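Local coordinates for antigen TpF1 (Treponema pallidum, PDB 2FJC), which binds ferric iron as a mini-ferritin of the Dps family and probably oxidises and stores the metal, at residues D63-R68 with D133-D138; L70-Q75 with S127-T132; V122-A125 with V131-G134; V22-V27 with S114-Q119. All coordinates share one frame; numbering follows the deposited sequence.

Interaction 1. Residues D63-R68 with D133-D138; sequences DTIAER and DGIITD. With FE (Fe (III) ion), chain R.
R68, whose aliphatic stem lies on I135, carries a guanidinium covered on both faces: V131 CG1 sits over one and L72 CD2 over the other. At its edge NE is hydrogen-bonded to T132 OG1 and NH2 forms a salt bridge with D129. This marks one seam of the ferritin-like four-helix bundle, where helix 44-71 runs antiparallel to helix 130-154, the axes of the two segments being 10.6 Å apart and 163° from parallel. I135 carries the contact from the other helix. Its CD1 meets CB, CG and CD of R68, with CG at 3.9 Å, because the arginine stem is extended at chi1 and then bends at chi2 (49°). The other branch, CG2, passes T64 OG1 at 4.0 Å and is 4.4 Å from I65 CG1. Another side of helix 44-71 serves the metal. D63 and E67, one turn apart, each give one carboxylate oxygen to the ferric ion, which H36 of a second subunit also binds; such intersubunit sites are characteristic of Dps proteins. D63 OD1 accepts a hydrogen bond from W37 of that subunit, leaving OD2 to bind the iron at 2.1 Å; E67 OE2 is 2.4 Å from it.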
loop_
_atom_site.group_PDB
_atom_site.type_symbol
_atom_site.label_atom_id
_atom_site.label_comp_id
_atom_site.label_asym_id
_atom_site.label_seq_id
_atom_site.Cartn_x
_atom_site.Cartn_y
_atom_site.Cartn_z
ATOM N N ASP B 63 -0.541 19.551 19.531
ATOM C CA ASP B 63 -1.955 19.416 19.287
ATOM C C ASP B 63 -2.697 18.490 20.246
ATOM O O ASP B 63 -3.800 18.832 20.669
ATOM C CB ASP B 63 -2.216 19.007 17.832
ATOM C CG ASP B 63 -3.647 19.322 17.391
ATOM O OD1 ASP B 63 -4.044 20.513 17.404
ATOM O OD2 ASP B 63 -4.382 18.379 17.035
ATOM N N THR B 64 -2.125 17.344 20.618
ATOM C CA THR B 64 -2.860 16.464 21.526
ATOM C C THR B 64 -3.002 17.076 22.921
ATOM O O THR B 64 -4.046 16.939 23.555
ATOM C CB THR B 64 -2.243 15.042 21.640
ATOM O OG1 THR B 64 -1.081 15.085 22.461
ATOM C CG2 THR B 64 -1.868 14.510 20.282
ATOM N N ILE B 65 -1.971 17.770 23.395
ATOM C CA ILE B 65 -2.045 18.405 24.704
ATOM C C ILE B 65 -3.056 19.560 24.691
ATOM O O ILE B 65 -3.833 19.737 25.636
ATOM C CB ILE B 65 -0.656 18.915 25.157
ATOM C CG1 ILE B 65 0.183 17.734 25.624
ATOM C CG2 ILE B 65 -0.792 19.923 26.313
ATOM C CD1 ILE B 65 1.545 18.124 26.084
ATOM N N ALA B 66 -3.049 20.344 23.622
ATOM C CA ALA B 66 -3.986 21.451 23.509
ATOM C C ALA B 66 -5.416 20.916 23.536
ATOM O O ALA B 66 -6.307 21.504 24.149
ATOM C CB ALA B 66 -3.749 22.207 22.222
ATOM N N GLU B 67 -5.631 19.795 22.863
ATOM C CA GLU B 67 -6.953 19.199 22.814
ATOM C C GLU B 67 -7.366 18.611 24.148
ATOM O O GLU B 67 -8.552 18.579 24.472
ATOM C CB GLU B 67 -7.009 18.122 21.742
ATOM C CG GLU B 67 -7.883 18.517 20.575
ATOM C CD GLU B 67 -7.192 18.329 19.243
ATOM O OE1 GLU B 67 -6.647 17.227 19.004
ATOM O OE2 GLU B 67 -7.201 19.282 18.439
ATOM N N ARG B 68 -6.394 18.131 24.916
ATOM C CA ARG B 68 -6.707 17.572 26.216
ATOM C C ARG B 68 -7.185 18.721 27.091
ATOM O O ARG B 68 -8.128 18.591 27.872
ATOM C CB ARG B 68 -5.472 16.914 26.832
ATOM C CG ARG B 68 -5.718 16.326 28.215
ATOM C CD ARG B 68 -6.971 15.468 28.222
ATOM N NE ARG B 68 -7.265 14.927 29.547
ATOM C CZ ARG B 68 -8.434 14.391 29.880
ATOM N NH1 ARG B 68 -9.412 14.331 28.981
ATOM N NH2 ARG B 68 -8.633 13.932 31.107
ATOM N N ASP B 133 -2.668 11.498 32.226
ATOM C CA ASP B 133 -1.503 10.729 32.636
ATOM C C ASP B 133 -0.940 9.995 31.423
ATOM O O ASP B 133 0.239 10.098 31.105
ATOM C CB ASP B 133 -1.922 9.727 33.708
ATOM C CG ASP B 133 -0.752 9.005 34.336
ATOM O OD1 ASP B 133 0.361 9.020 33.757
ATOM O OD2 ASP B 133 -0.958 8.398 35.416
ATOM N N GLY B 134 -1.808 9.249 30.749
ATOM C CA GLY B 134 -1.410 8.491 29.575
ATOM C C GLY B 134 -0.882 9.356 28.441
ATOM O O GLY B 134 0.096 9.006 27.774
ATOM N N ILE B 135 -1.525 10.493 28.214
ATOM C CA ILE B 135 -1.088 11.394 27.172
ATOM C C ILE B 135 0.322 11.917 27.462
ATOM O O ILE B 135 1.201 11.845 26.601
ATOM C CB ILE B 135 -2.065 12.588 27.025
ATOM C CG1 ILE B 135 -3.374 12.106 26.389
ATOM C CG2 ILE B 135 -1.424 13.710 26.200
ATOM C CD1 ILE B 135 -4.443 13.187 26.290
ATOM N N ILE B 136 0.549 12.444 28.660
ATOM C CA ILE B 136 1.877 12.958 28.984
ATOM C C ILE B 136 2.919 11.849 28.999
ATOM O O ILE B 136 4.022 12.031 28.495
ATOM C CB ILE B 136 1.898 13.707 30.350
ATOM C CG1 ILE B 136 1.447 15.149 30.147
ATOM C CG2 ILE B 136 3.299 13.723 30.940
ATOM C CD1 ILE B 136 0.042 15.263 29.757
ATOM N N THR B 137 2.572 10.702 29.568
ATOM C CA THR B 137 3.514 9.591 29.622
ATOM C C THR B 137 3.965 9.161 28.218
ATOM O O THR B 137 5.133 8.838 28.016
ATOM C CB THR B 137 2.902 8.372 30.361
ATOM O OG1 THR B 137 2.596 8.736 31.715
ATOM C CG2 THR B 137 3.880 7.210 30.367
ATOM N N ASP B 138 3.046 9.154 27.252
ATOM C CA ASP B 138 3.400 8.768 25.887
ATOM C C ASP B 138 4.435 9.740 25.336
ATOM O O ASP B 138 5.395 9.346 24.680
ATOM C CB ASP B 138 2.175 8.769 24.966
ATOM C CG ASP B 138 1.285 7.543 25.160
ATOM O OD1 ASP B 138 1.731 6.574 25.818
ATOM O OD2 ASP B 138 0.141 7.550 24.638
HETATM FE FE FE R . -6.317 18.675 16.240
#

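Interaction 2. Residues L70-Q75 with S127-T132; sequences LQLGAQ and SGDAVT
L72 reaches across from the end of helix 44-71 and meets D129 head-on, its two methyls about equally far from one carboxylate oxygen: CD1 and CD2 are each 4.0 Å from D129 OD2. The leucine crosses T132 at a slant, and there CD1 comes within 4.1 Å of T132 OG1. No hydrogen bond joins the segments; an apolar fork rests on a polar cap. D129 is the N-cap of helix 130-154. With CG anti to the backbone N (chi1 -172°), its carboxylate folds over the first turn, and OD1 accepts from T132 N at 3.0 Å (N-H...O 164°). The donor lies well out of the carboxylate plane, by 56°. OD2 takes the T132 hydroxyl proton at 2.7 Å, also from above the plane, so both carboxylate oxygens grip one threonine. R68 bonds to this pair as well and ties the cap to helix 44-71. A Schellman motif ends each preceding helix, with G73 and G128 supplying the positive phi. The contact thus joins the end of helix 44-71 to the turn between helices 99-127 and 130-154, with L18 of helix 8-38 touching L72, I14 touching D129, and W148 of a third subunit packing on L70 and Q71.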
loop_
_atom_site.group_PDB
_atom_site.type_symbol
_atom_site.label_atom_id
_atom_site.label_comp_id
_atom_site.label_asym_id
_atom_site.label_seq_id
_atom_site.Cartn_x
_atom_site.Cartn_y
_atom_site.Cartn_z
ATOM N N LEU B 70 -8.670 21.347 26.074
ATOM C CA LEU B 70 -10.027 21.673 25.656
ATOM C C LEU B 70 -11.022 20.721 26.316
ATOM O O LEU B 70 -12.085 21.133 26.773
ATOM C CB LEU B 70 -10.155 21.572 24.132
ATOM C CG LEU B 70 -9.328 22.584 23.343
ATOM C CD1 LEU B 70 -9.415 22.303 21.853
ATOM C CD2 LEU B 70 -9.839 23.976 23.668
ATOM N N GLN B 71 -10.668 19.442 26.358
ATOM C CA GLN B 71 -11.516 18.438 26.961
ATOM C C GLN B 71 -11.733 18.711 28.436
ATOM O O GLN B 71 -12.808 18.440 28.963
ATOM C CB GLN B 71 -10.896 17.054 26.788
ATOM C CG GLN B 71 -10.818 16.619 25.360
ATOM C CD GLN B 71 -9.903 15.455 25.174
ATOM O OE1 GLN B 71 -9.385 15.243 24.084
ATOM N NE2 GLN B 71 -9.693 14.685 26.233
ATOM N N LEU B 72 -10.712 19.246 29.098
ATOM C CA LEU B 72 -10.806 19.534 30.519
ATOM C C LEU B 72 -11.616 20.788 30.791
ATOM O O LEU B 72 -11.706 21.239 31.930
ATOM C CB LEU B 72 -9.412 19.659 31.131
ATOM C CG LEU B 72 -8.648 18.333 31.246
ATOM C CD1 LEU B 72 -7.246 18.564 31.800
ATOM C CD2 LEU B 72 -9.421 17.387 32.139
ATOM N N GLY B 73 -12.209 21.348 29.738
ATOM C CA GLY B 73 -13.038 22.530 29.896
ATOM C C GLY B 73 -12.335 23.870 29.785
ATOM O O GLY B 73 -12.964 24.914 29.949
ATOM N N ALA B 74 -11.033 23.853 29.520
ATOM C CA ALA B 74 -10.282 25.097 29.390
ATOM C C ALA B 74 -10.115 25.462 27.919
ATOM O O ALA B 74 -10.495 24.698 27.028
ATOM C CB ALA B 74 -8.914 24.959 30.045
ATOM N N GLN B 75 -9.577 26.645 27.664
ATOM C CA GLN B 75 -9.332 27.058 26.292
ATOM C C GLN B 75 -7.816 27.050 26.156
ATOM O O GLN B 75 -7.096 27.365 27.107
ATOM C CB GLN B 75 -9.910 28.448 26.020
ATOM C CG GLN B 75 -11.356 28.581 26.457
ATOM C CD GLN B 75 -12.127 29.586 25.638
ATOM O OE1 GLN B 75 -12.580 29.288 24.532
ATOM N NE2 GLN B 75 -12.276 30.790 26.171
ATOM N N SER B 127 -4.127 12.647 41.071
ATOM C CA SER B 127 -5.507 13.116 41.054
ATOM C C SER B 127 -6.444 12.193 40.298
ATOM O O SER B 127 -7.628 12.478 40.170
ATOM C CB SER B 127 -5.585 14.515 40.437
ATOM O OG SER B 127 -5.219 14.486 39.067
ATOM N N GLY B 128 -5.919 11.090 39.786
ATOM C CA GLY B 128 -6.764 10.163 39.060
ATOM C C GLY B 128 -7.089 10.530 37.619
ATOM O O GLY B 128 -7.921 9.878 36.983
ATOM N N ASP B 129 -6.454 11.573 37.097
ATOM C CA ASP B 129 -6.684 11.969 35.708
ATOM C C ASP B 129 -5.894 10.998 34.818
ATOM O O ASP B 129 -4.838 11.334 34.270
ATOM C CB ASP B 129 -6.217 13.409 35.476
ATOM C CG ASP B 129 -6.606 13.935 34.099
ATOM O OD1 ASP B 129 -6.938 13.104 33.219
ATOM O OD2 ASP B 129 -6.572 15.178 33.892
ATOM N N ALA B 130 -6.426 9.787 34.687
ATOM C CA ALA B 130 -5.798 8.726 33.910
ATOM C C ALA B 130 -5.492 9.123 32.467
ATOM O O ALA B 130 -4.392 8.865 31.969
ATOM C CB ALA B 130 -6.678 7.472 33.947
ATOM N N VAL B 131 -6.450 9.758 31.800
ATOM C CA VAL B 131 -6.253 10.176 30.418
ATOM C C VAL B 131 -5.063 11.122 30.255
ATOM O O VAL B 131 -4.189 10.901 29.416
ATOM C CB VAL B 131 -7.514 10.855 29.847
ATOM C CG1 VAL B 131 -7.205 11.517 28.520
ATOM C CG2 VAL B 131 -8.606 9.826 29.664
ATOM N N THR B 132 -5.027 12.184 31.048
ATOM C CA THR B 132 -3.918 13.121 30.945
ATOM C C THR B 132 -2.612 12.402 31.262
ATOM O O THR B 132 -1.584 12.646 30.640
ATOM C CB THR B 132 -4.094 14.295 31.908
ATOM O OG1 THR B 132 -5.288 15.004 31.566
ATOM C CG2 THR B 132 -2.898 15.238 31.827
#

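Interaction 3. Residues V122-A125 with V131-G134; sequences VLAA and VTDG
A124 and D133 bring the backbones of two successive helices together, their CA atoms 5.2 Å apart, in a helical hairpin closed by a short turn. Van der Waals contact of the methyl group accounts for most of it. A124 CB points at the start of helix 130-154 and touches it at several atoms: D133 N lies 3.8 Å from A124 CB, and D133 CB 4.1 Å from the same methyl. T132 meets this methyl with both CB and CG2, CG2 being 4.1 Å from A124 CB. The threonine's first torsion divides its duties, since CG2 anti to the backbone N is turned to the alanine while OG1 serves the D129 cap. A small side chain at A124 lets the two backbones come this near.

The second kind of contact sets a carboxylate against a methyl. D133 reaches across, roughly at right angles to its own helix, toward the neighbouring one, and its OD2 rests 3.5 Å from A125 CB and 3.7 Å from A125 CA. This is contact without a hydrogen bond, toward the surface, where A125 is exposed and D133 partly so. On the inner side, I14 of helix 8-38 touches both L123 and T132, so the hairpin closes over that helix, while V131, directed away from helix 99-127, packs on L140 of a third subunit.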
loop_
_atom_site.group_PDB
_atom_site.type_symbol
_atom_site.label_atom_id
_atom_site.label_comp_id
_atom_site.label_asym_id
_atom_site.label_seq_id
_atom_site.Cartn_x
_atom_site.Cartn_y
_atom_site.Cartn_z
ATOM N N VAL B 122 2.825 13.438 37.349
ATOM C CA VAL B 122 2.667 13.170 38.775
ATOM C C VAL B 122 1.336 13.749 39.252
ATOM O O VAL B 122 0.592 13.084 39.966
ATOM C CB VAL B 122 3.836 13.776 39.607
ATOM C CG1 VAL B 122 3.504 13.780 41.093
ATOM C CG2 VAL B 122 5.101 12.955 39.377
ATOM N N LEU B 123 1.030 14.977 38.845
ATOM C CA LEU B 123 -0.225 15.613 39.228
ATOM C C LEU B 123 -1.407 14.787 38.755
ATOM O O LEU B 123 -2.327 14.494 39.516
ATOM C CB LEU B 123 -0.347 17.007 38.620
ATOM C CG LEU B 123 0.433 18.145 39.279
ATOM C CD1 LEU B 123 0.185 19.450 38.514
ATOM C CD2 LEU B 123 -0.004 18.295 40.732
ATOM N N ALA B 124 -1.376 14.419 37.483
ATOM C CA ALA B 124 -2.446 13.641 36.887
ATOM C C ALA B 124 -2.605 12.291 37.569
ATOM O O ALA B 124 -3.717 11.850 37.844
ATOM C CB ALA B 124 -2.180 13.450 35.412
ATOM N N ALA B 125 -1.484 11.643 37.852
ATOM C CA ALA B 125 -1.499 10.338 38.496
ATOM C C ALA B 125 -2.102 10.415 39.896
ATOM O O ALA B 125 -2.953 9.605 40.251
ATOM C CB ALA B 125 -0.080 9.769 38.560
ATOM N N VAL B 131 -6.450 9.758 31.800
ATOM C CA VAL B 131 -6.253 10.176 30.418
ATOM C C VAL B 131 -5.063 11.122 30.255
ATOM O O VAL B 131 -4.189 10.901 29.416
ATOM C CB VAL B 131 -7.514 10.855 29.847
ATOM C CG1 VAL B 131 -7.205 11.517 28.520
ATOM C CG2 VAL B 131 -8.606 9.826 29.664
ATOM N N THR B 132 -5.027 12.184 31.048
ATOM C CA THR B 132 -3.918 13.121 30.945
ATOM C C THR B 132 -2.612 12.402 31.262
ATOM O O THR B 132 -1.584 12.646 30.640
ATOM C CB THR B 132 -4.094 14.295 31.908
ATOM O OG1 THR B 132 -5.288 15.004 31.566
ATOM C CG2 THR B 132 -2.898 15.238 31.827
ATOM N N ASP B 133 -2.668 11.498 32.226
ATOM C CA ASP B 133 -1.503 10.729 32.636
ATOM C C ASP B 133 -0.940 9.995 31.423
ATOM O O ASP B 133 0.239 10.098 31.105
ATOM C CB ASP B 133 -1.922 9.727 33.708
ATOM C CG ASP B 133 -0.752 9.005 34.336
ATOM O OD1 ASP B 133 0.361 9.020 33.757
ATOM O OD2 ASP B 133 -0.958 8.398 35.416
ATOM N N GLY B 134 -1.808 9.249 30.749
ATOM C CA GLY B 134 -1.410 8.491 29.575
ATOM C C GLY B 134 -0.882 9.356 28.441
ATOM O O GLY B 134 0.096 9.006 27.774
#

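Interaction 4. Residues V22-V27 with S114-Q119; sequences VADLGV and STRFSQ
Three donors hold the buried carboxylate of D24 beside R116: G88 N and the S87 hydroxyl bond to OD1, and Y112 OH is hydrogen-bonded to OD2. With these partners fixed, D24 meets R116 through carbon only, its OD2 lying 4.2 Å from R116 CD. The two side chains cross nearly at right angles, carboxylate and guanidinium planes 87° apart, and D24 OD2 stays 5.0 Å from R116 NE, too far for a salt bridge. Bends at chi2 and chi3 carry the guanidinium aside, and NE has a weak hydrogen bond to Q20. The apolar half of the contact is L25 against F117, inside the four-helix bundle. Both leucine methyls approach the far corner of the ring: F117 CZ is 4.0 Å from CD2 and 4.1 Å from CD1. CD2 comes in at the ring edge, in the plane, so the leucine abuts the phenyl rim and does not lie over a face. Around them F62 and I65 of helix 44-71 and I139 and L143 of helix 130-154 complete the core. Helices 8-38 and 99-127 are thus joined by dispersion at L25 and F117, while the charge of D24 is probably offset by its hydrogen-bond donors, with R116 adding at most a longer-range attraction.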
loop_
_atom_site.group_PDB
_atom_site.type_symbol
_atom_site.label_atom_id
_atom_site.label_comp_id
_atom_site.label_asym_id
_atom_site.label_seq_id
_atom_site.Cartn_x
_atom_site.Cartn_y
_atom_site.Cartn_z
ATOM N N VAL B 22 1.766 23.656 25.983
ATOM C CA VAL B 22 1.389 24.108 24.654
ATOM C C VAL B 22 2.304 25.249 24.229
ATOM O O VAL B 22 2.825 25.263 23.112
ATOM C CB VAL B 22 -0.075 24.587 24.625
ATOM C CG1 VAL B 22 -0.380 25.241 23.298
ATOM C CG2 VAL B 22 -1.000 23.405 24.859
ATOM N N ALA B 23 2.502 26.199 25.132
ATOM C CA ALA B 23 3.352 27.335 24.862
ATOM C C ALA B 23 4.791 26.902 24.571
ATOM O O ALA B 23 5.393 27.353 23.602
ATOM C CB ALA B 23 3.320 28.294 26.038
ATOM N N ASP B 24 5.338 26.023 25.403
ATOM C CA ASP B 24 6.702 25.558 25.212
ATOM C C ASP B 24 6.844 24.774 23.920
ATOM O O ASP B 24 7.824 24.947 23.196
ATOM C CB ASP B 24 7.162 24.698 26.400
ATOM C CG ASP B 24 7.415 25.519 27.668
ATOM O OD1 ASP B 24 7.626 26.746 27.570
ATOM O OD2 ASP B 24 7.423 24.939 28.770
ATOM N N LEU B 25 5.874 23.910 23.633
ATOM C CA LEU B 25 5.894 23.114 22.413
ATOM C C LEU B 25 5.833 24.047 21.211
ATOM O O LEU B 25 6.559 23.856 20.233
ATOM C CB LEU B 25 4.702 22.149 22.375
ATOM C CG LEU B 25 4.895 20.686 22.799
ATOM C CD1 LEU B 25 6.254 20.449 23.429
ATOM C CD2 LEU B 25 3.787 20.309 23.760
ATOM N N GLY B 26 4.969 25.056 21.296
ATOM C CA GLY B 26 4.834 26.008 20.208
ATOM C C GLY B 26 6.160 26.685 19.922
ATOM O O GLY B 26 6.588 26.786 18.771
ATOM N N VAL B 27 6.821 27.142 20.980
ATOM C CA VAL B 27 8.104 27.808 20.842
ATOM C C VAL B 27 9.164 26.848 20.292
ATOM O O VAL B 27 9.944 27.211 19.418
ATOM C CB VAL B 27 8.571 28.385 22.204
ATOM C CG1 VAL B 27 9.996 28.877 22.100
ATOM C CG2 VAL B 27 7.659 29.541 22.617
ATOM N N SER B 114 10.989 17.438 29.515
ATOM C CA SER B 114 10.844 16.188 30.231
ATOM C C SER B 114 10.568 16.401 31.721
ATOM O O SER B 114 9.665 15.779 32.277
ATOM C CB SER B 114 12.096 15.340 30.051
ATOM O OG SER B 114 11.930 14.051 30.618
ATOM N N THR B 115 11.334 17.273 32.373
ATOM C CA THR B 115 11.104 17.504 33.787
ATOM C C THR B 115 9.745 18.198 33.983
ATOM O O THR B 115 9.017 17.901 34.930
ATOM C CB THR B 115 12.241 18.346 34.424
ATOM O OG1 THR B 115 12.206 19.677 33.906
ATOM C CG2 THR B 115 13.597 17.735 34.114
ATOM N N ARG B 116 9.393 19.105 33.081
ATOM C CA ARG B 116 8.115 19.784 33.203
ATOM C C ARG B 116 6.954 18.811 32.989
ATOM O O ARG B 116 5.974 18.839 33.727
ATOM C CB ARG B 116 8.023 20.959 32.226
ATOM C CG ARG B 116 9.029 22.055 32.551
ATOM C CD ARG B 116 8.377 23.426 32.558
ATOM N NE ARG B 116 7.305 23.516 33.544
ATOM C CZ ARG B 116 7.489 23.415 34.857
ATOM N NH1 ARG B 116 6.454 23.507 35.683
ATOM N NH2 ARG B 116 8.710 23.231 35.345
ATOM N N PHE B 117 7.072 17.940 31.993
ATOM C CA PHE B 117 6.024 16.963 31.720
ATOM C C PHE B 117 5.879 15.977 32.867
ATOM O O PHE B 117 4.774 15.556 33.195
ATOM C CB PHE B 117 6.303 16.187 30.430
ATOM C CG PHE B 117 5.966 16.943 29.172
ATOM C CD1 PHE B 117 4.712 17.507 28.996
ATOM C CD2 PHE B 117 6.895 17.070 28.151
ATOM C CE1 PHE B 117 4.389 18.182 27.823
ATOM C CE2 PHE B 117 6.578 17.742 26.978
ATOM C CZ PHE B 117 5.322 18.299 26.815
ATOM N N SER B 118 7.000 15.604 33.475
ATOM C CA SER B 118 6.968 14.677 34.596
ATOM C C SER B 118 6.153 15.239 35.761
ATOM O O SER B 118 5.453 14.498 36.443
ATOM C CB SER B 118 8.384 14.357 35.066
ATOM O OG SER B 118 9.005 13.421 34.212
ATOM N N GLN B 119 6.240 16.545 35.986
ATOM C CA GLN B 119 5.487 17.147 37.075
ATOM C C GLN B 119 4.002 16.979 36.793
ATOM O O GLN B 119 3.219 16.680 37.692
ATOM C CB GLN B 119 5.826 18.632 37.217
ATOM C CG GLN B 119 7.310 18.896 37.349
ATOM C CD GLN B 119 7.636 20.376 37.393
ATOM O OE1 GLN B 119 7.050 21.180 36.659
ATOM N NE2 GLN B 119 8.586 20.745 38.246
#

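Overall arrangement
From the N terminus, helix 8-38 enters interaction 4, which closes a long loop when 22-27 meets 114-119 on helix 99-127. Helix 44-71, lying within that loop, starts interactions 1 and 2, and both find their partners beyond 119, so each crosses interaction 4. Interaction 2 closes within the span of interaction 1, and R68 bonded to D129 and T132 joins the two directly. Interaction 3 follows interaction 4 in series and closes the short hairpin between helices 99-127 and 130-154, sharing V131 and T132 with interaction 2 and D133 and G134 with interaction 1. I65 and I136 touch F117, linking interactions 1 and 4, so all four bundle helices are connected.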